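PDB 6XHK: ribulose-5-phosphate reductase 1 from Staphylococcus aureus, which catalyses the NADPH-dependent reduction of D-ribulose 5-phosphate to D-ribitol 5-phosphate, which is needed to build the poly(ribitol phosphate) teichoic acid of the cell wall. Local coordinates for residues M1-Y6 against F116-V121; V146-H151 against G173-I178. All coordinates share one frame; numbering follows the deposited sequence.

Contact 1: M1-Y6 against F116-V121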
# COMPACT_ATOMS: atom_id res chain seq x y z
N MET A 1 -20.13 -17.53 19.53
CA MET A 1 -18.91 -16.80 19.89
C MET A 1 -19.06 -15.27 19.80
O MET A 1 -19.81 -14.77 18.98
CB MET A 1 -17.76 -17.28 19.03
CG MET A 1 -16.40 -16.90 19.57
SD MET A 1 -15.03 -17.86 18.89
CE MET A 1 -15.06 -17.47 17.16
N ILE A 2 -18.36 -14.53 20.66
CA ILE A 2 -18.53 -13.08 20.78
C ILE A 2 -17.27 -12.39 20.27
O ILE A 2 -16.16 -12.63 20.79
CB ILE A 2 -18.82 -12.63 22.22
CG1 ILE A 2 -20.14 -13.19 22.72
CG2 ILE A 2 -18.92 -11.13 22.28
CD1 ILE A 2 -21.31 -12.82 21.85
N ASN A 3 -17.44 -11.50 19.30
CA ASN A 3 -16.34 -10.75 18.70
C ASN A 3 -16.37 -9.31 19.23
O ASN A 3 -17.44 -8.69 19.27
CB ASN A 3 -16.45 -10.76 17.18
CG ASN A 3 -15.16 -10.34 16.49
OD1 ASN A 3 -14.10 -10.28 17.11
ND2 ASN A 3 -15.24 -10.08 15.20
N GLN A 4 -15.22 -8.81 19.67
CA GLN A 4 -15.11 -7.41 20.05
C GLN A 4 -14.58 -6.65 18.84
O GLN A 4 -13.48 -6.95 18.34
CB GLN A 4 -14.18 -7.21 21.24
CG GLN A 4 -14.55 -7.95 22.48
CD GLN A 4 -13.50 -7.84 23.56
OE1 GLN A 4 -13.81 -7.42 24.69
NE2 GLN A 4 -12.25 -8.17 23.23
N VAL A 5 -15.35 -5.69 18.37
CA VAL A 5 -14.95 -4.81 17.28
C VAL A 5 -14.55 -3.47 17.88
O VAL A 5 -15.25 -2.95 18.77
CB VAL A 5 -16.08 -4.65 16.26
CG1 VAL A 5 -15.74 -3.59 15.24
CG2 VAL A 5 -16.35 -5.98 15.57
N TYR A 6 -13.42 -2.94 17.44
CA TYR A 6 -12.90 -1.66 17.91
C TYR A 6 -13.18 -0.63 16.82
O TYR A 6 -12.41 -0.48 15.86
CB TYR A 6 -11.42 -1.78 18.28
CG TYR A 6 -11.19 -2.82 19.36
CD1 TYR A 6 -11.45 -2.53 20.71
CD2 TYR A 6 -10.85 -4.13 19.03
CE1 TYR A 6 -11.28 -3.50 21.70
CE2 TYR A 6 -10.68 -5.10 20.01
CZ TYR A 6 -10.91 -4.79 21.34
OH TYR A 6 -10.74 -5.77 22.30
N PHE A 116 -10.29 -4.27 10.25
CA PHE A 116 -9.46 -5.31 10.86
C PHE A 116 -9.20 -5.10 12.35
O PHE A 116 -8.70 -6.02 13.00
CB PHE A 116 -8.11 -5.43 10.14
CG PHE A 116 -8.19 -6.03 8.76
CD1 PHE A 116 -9.38 -6.54 8.27
CD2 PHE A 116 -7.08 -6.03 7.92
CE1 PHE A 116 -9.45 -7.09 6.98
CE2 PHE A 116 -7.14 -6.57 6.63
CZ PHE A 116 -8.32 -7.10 6.16
N MET A 117 -9.52 -3.94 12.91
CA MET A 117 -9.37 -3.78 14.35
C MET A 117 -10.50 -4.51 15.07
O MET A 117 -11.44 -3.92 15.61
CB MET A 117 -9.33 -2.31 14.73
CG MET A 117 -8.36 -1.52 13.91
SD MET A 117 -8.73 0.20 14.18
CE MET A 117 -8.22 0.39 15.86
N GLN A 118 -10.40 -5.84 15.09
CA GLN A 118 -11.34 -6.65 15.85
C GLN A 118 -10.66 -7.93 16.29
O GLN A 118 -9.56 -8.27 15.83
CB GLN A 118 -12.62 -6.92 15.03
CG GLN A 118 -12.42 -7.34 13.60
CD GLN A 118 -13.61 -6.97 12.75
OE1 GLN A 118 -14.07 -5.84 12.82
NE2 GLN A 118 -14.15 -7.93 12.01
N ASP A 119 -11.31 -8.65 17.22
CA ASP A 119 -10.71 -9.88 17.74
C ASP A 119 -10.67 -10.98 16.69
O ASP A 119 -9.74 -11.79 16.68
CB ASP A 119 -11.47 -10.37 18.98
CG ASP A 119 -11.09 -9.63 20.25
OD1 ASP A 119 -9.93 -9.16 20.35
OD2 ASP A 119 -11.94 -9.58 21.17
N PHE A 120 -11.67 -11.03 15.79
CA PHE A 120 -11.69 -12.03 14.72
C PHE A 120 -12.15 -11.38 13.43
O PHE A 120 -13.05 -10.53 13.44
CB PHE A 120 -12.62 -13.20 15.05
CG PHE A 120 -12.25 -13.93 16.30
CD1 PHE A 120 -11.21 -14.85 16.32
CD2 PHE A 120 -13.04 -13.78 17.45
CE1 PHE A 120 -10.91 -15.52 17.48
CE2 PHE A 120 -12.76 -14.46 18.61
CZ PHE A 120 -11.69 -15.34 18.62
N VAL A 121 -11.55 -11.79 12.31
CA VAL A 121 -11.91 -11.30 10.98
C VAL A 121 -12.37 -12.49 10.16
O VAL A 121 -11.64 -13.48 10.04
CB VAL A 121 -10.73 -10.59 10.29
CG1 VAL A 121 -11.15 -10.02 8.99
CG2 VAL A 121 -10.23 -9.46 11.16
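Tyr6, Asp119 and Phe120 bury the most surface where the N-terminal strand meets residues 116-121, part of the GroES-like domain of this zinc-containing alcohol dehydrogenase family. The backbones run antiparallel and form a single bridge, with Val5 and Gln118 as a non-hydrogen-bonded pair. It is flanked by Tyr6 N to Met117 O (2.9 Å) and Asp119 N to Gln4 O (3.0 Å). The Tyr6 ring turns its edge toward Met117 O and Asp119 OD1. Asp119 offers the syn lone pair of OD2 to Gln4 NE2, and OD2 sits 16° out of the plane of the Gln4 amide; the other oxygen, OD1, makes a long, weak ion pair with Arg31. Phe120 receives Met1 CE over one ring face, 4.2 Å from the centroid, while Met1 SD stands obliquely to the ring in a Met-aromatic contact. An amide suits position 3 because it both accepts and donates. With CG anti to the backbone N (chi1 -164°), Asn3 turns OD1 to Phe120 N (2.9 Å) and ND2 to Phe120 O (2.8 Å), imitating a neighbouring strand. Phe120 O also accepts Gln118 NE2 at 3.2 Å, so two side-chain amides grip this one carbonyl oxygen.

Contact 2: V146-H151 against G173-I178. With NDP (NADPH dihydro-nicotinamide-adenine-dinucleotide phosphate), chain B.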
# COMPACT_ATOMS: atom_id res chain seq x y z
N VAL A 146 2.21 -3.25 -1.54
CA VAL A 146 2.97 -3.96 -2.56
C VAL A 146 2.04 -4.45 -3.65
O VAL A 146 2.42 -4.50 -4.82
CB VAL A 146 3.77 -5.11 -1.94
CG1 VAL A 146 4.54 -5.83 -3.02
CG2 VAL A 146 4.71 -4.57 -0.89
N THR A 147 0.80 -4.79 -3.29
CA THR A 147 -0.12 -5.25 -4.33
C THR A 147 -0.55 -4.09 -5.22
O THR A 147 -0.60 -4.24 -6.44
CB THR A 147 -1.35 -5.94 -3.75
OG1 THR A 147 -2.02 -5.05 -2.85
CG2 THR A 147 -0.93 -7.19 -3.01
N VAL A 148 -0.88 -2.94 -4.62
CA VAL A 148 -1.24 -1.75 -5.39
C VAL A 148 -0.16 -1.44 -6.42
O VAL A 148 -0.44 -1.20 -7.61
CB VAL A 148 -1.47 -0.56 -4.43
CG1 VAL A 148 -1.56 0.73 -5.20
CG2 VAL A 148 -2.73 -0.78 -3.62
N SER A 149 1.09 -1.47 -5.97
CA SER A 149 2.21 -1.20 -6.85
C SER A 149 2.31 -2.22 -7.97
O SER A 149 2.32 -1.85 -9.16
CB SER A 149 3.50 -1.15 -6.03
OG SER A 149 4.62 -0.95 -6.86
N LEU A 150 2.38 -3.52 -7.63
CA LEU A 150 2.47 -4.54 -8.67
C LEU A 150 1.31 -4.45 -9.66
O LEU A 150 1.50 -4.66 -10.86
CB LEU A 150 2.52 -5.93 -8.04
CG LEU A 150 2.54 -7.07 -9.06
CD1 LEU A 150 3.92 -7.24 -9.66
CD2 LEU A 150 2.02 -8.36 -8.46
N HIS A 151 0.10 -4.16 -9.16
CA HIS A 151 -1.05 -4.00 -10.04
C HIS A 151 -0.78 -2.93 -11.08
O HIS A 151 -0.96 -3.15 -12.29
CB HIS A 151 -2.30 -3.66 -9.22
CG HIS A 151 -3.57 -3.73 -10.00
ND1 HIS A 151 -3.93 -4.85 -10.73
CD2 HIS A 151 -4.54 -2.81 -10.21
CE1 HIS A 151 -5.08 -4.61 -11.34
NE2 HIS A 151 -5.47 -3.39 -11.04
N GLY A 173 8.23 8.45 -1.15
CA GLY A 173 7.58 7.88 0.02
C GLY A 173 7.34 6.38 -0.02
O GLY A 173 8.13 5.65 -0.65
N ASN A 174 6.27 5.88 0.61
CA ASN A 174 6.09 4.43 0.71
C ASN A 174 5.82 3.80 -0.65
O ASN A 174 6.48 2.82 -1.03
CB ASN A 174 4.99 4.07 1.72
CG ASN A 174 5.11 4.82 3.04
OD1 ASN A 174 6.22 5.05 3.55
ND2 ASN A 174 3.97 5.17 3.62
N LEU A 175 4.84 4.33 -1.41
CA LEU A 175 4.59 3.81 -2.76
C LEU A 175 5.78 3.98 -3.70
O LEU A 175 6.11 3.07 -4.47
CB LEU A 175 3.36 4.44 -3.38
CG LEU A 175 2.14 3.57 -3.35
CD1 LEU A 175 0.94 4.36 -3.83
CD2 LEU A 175 2.44 2.42 -4.28
N GLY A 176 6.40 5.17 -3.69
CA GLY A 176 7.66 5.32 -4.40
C GLY A 176 8.61 4.16 -4.15
O GLY A 176 9.07 3.51 -5.10
N TYR A 177 8.91 3.89 -2.86
CA TYR A 177 9.93 2.90 -2.49
C TYR A 177 9.54 1.50 -2.92
O TYR A 177 10.36 0.76 -3.49
CB TYR A 177 10.19 2.99 -0.97
CG TYR A 177 11.35 2.15 -0.44
CD1 TYR A 177 11.12 0.94 0.24
CD2 TYR A 177 12.67 2.54 -0.64
CE1 TYR A 177 12.16 0.18 0.73
CE2 TYR A 177 13.73 1.77 -0.17
CZ TYR A 177 13.46 0.59 0.51
OH TYR A 177 14.52 -0.18 0.97
N ILE A 178 8.28 1.11 -2.67
CA ILE A 178 7.84 -0.23 -3.06
C ILE A 178 7.96 -0.41 -4.57
O ILE A 178 8.46 -1.44 -5.05
CB ILE A 178 6.41 -0.49 -2.56
CG1 ILE A 178 6.40 -0.44 -1.02
CG2 ILE A 178 5.85 -1.79 -3.12
CD1 ILE A 178 5.12 -0.87 -0.41
PA NDP B . 3.60 9.69 1.40
O1A NDP B . 3.20 10.45 2.63
O2A NDP B . 4.71 8.70 1.74
O5B NDP B . 4.05 10.77 0.23
C5B NDP B . 4.93 10.35 -0.87
C4B NDP B . 6.09 11.38 -1.11
O4B NDP B . 5.87 12.17 -2.13
C3B NDP B . 6.25 12.34 0.11
O3B NDP B . 7.48 12.22 0.67
C2B NDP B . 6.15 13.76 -0.42
O2B NDP B . 7.22 14.51 0.30
C1B NDP B . 6.43 13.62 -1.69
N9A NDP B . 5.96 14.71 -2.56
C8A NDP B . 5.16 15.78 -2.26
N7A NDP B . 5.01 16.54 -3.38
C5A NDP B . 5.70 15.95 -4.35
C6A NDP B . 5.90 16.34 -5.81
N6A NDP B . 5.25 17.54 -6.32
N1A NDP B . 6.72 15.52 -6.64
C2A NDP B . 7.35 14.33 -6.12
N3A NDP B . 7.15 13.96 -4.70
C4A NDP B . 6.29 14.83 -3.84
O3 NDP B . 2.31 8.77 0.81
PN NDP B . 2.44 7.36 -0.11
O1N NDP B . 3.83 7.24 -0.74
O2N NDP B . 2.27 6.17 0.78
O5D NDP B . 1.22 7.39 -1.25
C5D NDP B . 0.62 8.65 -1.61
C4D NDP B . -0.65 8.58 -2.30
O4D NDP B . -0.99 7.13 -2.83
C3D NDP B . -1.85 8.96 -1.40
O3D NDP B . -2.77 9.89 -2.11
C2D NDP B . -2.45 7.78 -1.10
O2D NDP B . -3.86 7.90 -0.75
C1D NDP B . -2.22 6.87 -2.43
N1N NDP B . -2.52 5.43 -2.27
C2N NDP B . -3.18 4.76 -3.39
C3N NDP B . -3.74 3.33 -3.31
C7N NDP B . -4.46 2.73 -4.59
O7N NDP B . -5.24 1.82 -4.48
N7N NDP B . -4.15 3.29 -5.91
C4N NDP B . -3.35 2.44 -2.10
C5N NDP B . -2.85 3.26 -0.89
C6N NDP B . -2.21 4.65 -1.06
P2B NDP B . 6.70 15.69 1.29
O1X NDP B . 5.67 16.57 0.62
O2X NDP B . 6.05 15.03 2.50
O3X NDP B . 7.90 16.53 1.68
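Val146 and Ile178 meet with their side chains crossed at about a right angle, where helix 143-155 packs against the helix that follows the glycine-rich turn of the Rossmann-type dinucleotide-binding motif. The two axes are 9.5 Å apart at an angle of 61°. Ile178 CG2, anti to the backbone N, does most of the touching: it lies 3.7 Å from Val146 CG2 and 3.8 Å from Ser149 CB. Branched residues suit such an interface, since each presents two carbons close to its own backbone. Ser149 is small enough to let the second helix in, and its OG is hydrogen-bonded to Thr179 OG1, which satisfies a buried hydroxyl.

Leu175 forks between protein and cofactor. Its CD2 approaches Ser149 CB at 4.1 Å, while CD1 lies 3.5 Å from NADPH O4D, the ring oxygen of the nicotinamide ribose. Val148 comes at the nicotinamide itself, with CG1 3.6 Å from the carboxamide carbon C7N and CG2 3.6 Å from C4N, the hydride-carrying carbon. Gly173, at the N-cap, belongs to a sequence consistent with the GxGxxG pattern; lacking a side chain, it lets phosphate oxygen O2A come close to its CA. Leu175 N donates to O1N of the nicotinamide-side phosphate at 3.2 Å, and Asn174 N makes a weak bond to O2A. The phosphates thus sit at the N-terminal end of helix 174-186, whose dipole would be expected to stabilise their negative charge.

Beyond the two segments, Leu182 of helix 174-186 extends the packing on Val146 and Ser149. Val290 of helix 284-296 also lies against Val146, and Thr147, which points away from 173-178, meets Phe287 and Val290. Helix 143-155 thus packs against both helices, while strand 166-170 of the parallel sheet leads into the glycine-rich turn.

How the contacts relate
From the N terminus, strand 2-10 begins the chain, and contact 1 closes a long loop of 109 residues when residues 116-121 return to that strand. This loop holds much of the GroES-like domain, including His64 and Glu65, which are predicted zinc ligands. The chain then passes through helix 143-155, and contact 2 closes a shorter loop of 21 residues around strand 166-170. The two loops follow in series, neither enclosing nor crossing the other. The centres of contact 1 and contact 2 are about 29 Å apart, and the two do not touch. Contact 1 thus ties strand 2-10 of the three-stranded antiparallel sheet to the loop that leads into strand 121-123, whereas contact 2 joins helices at the cofactor site.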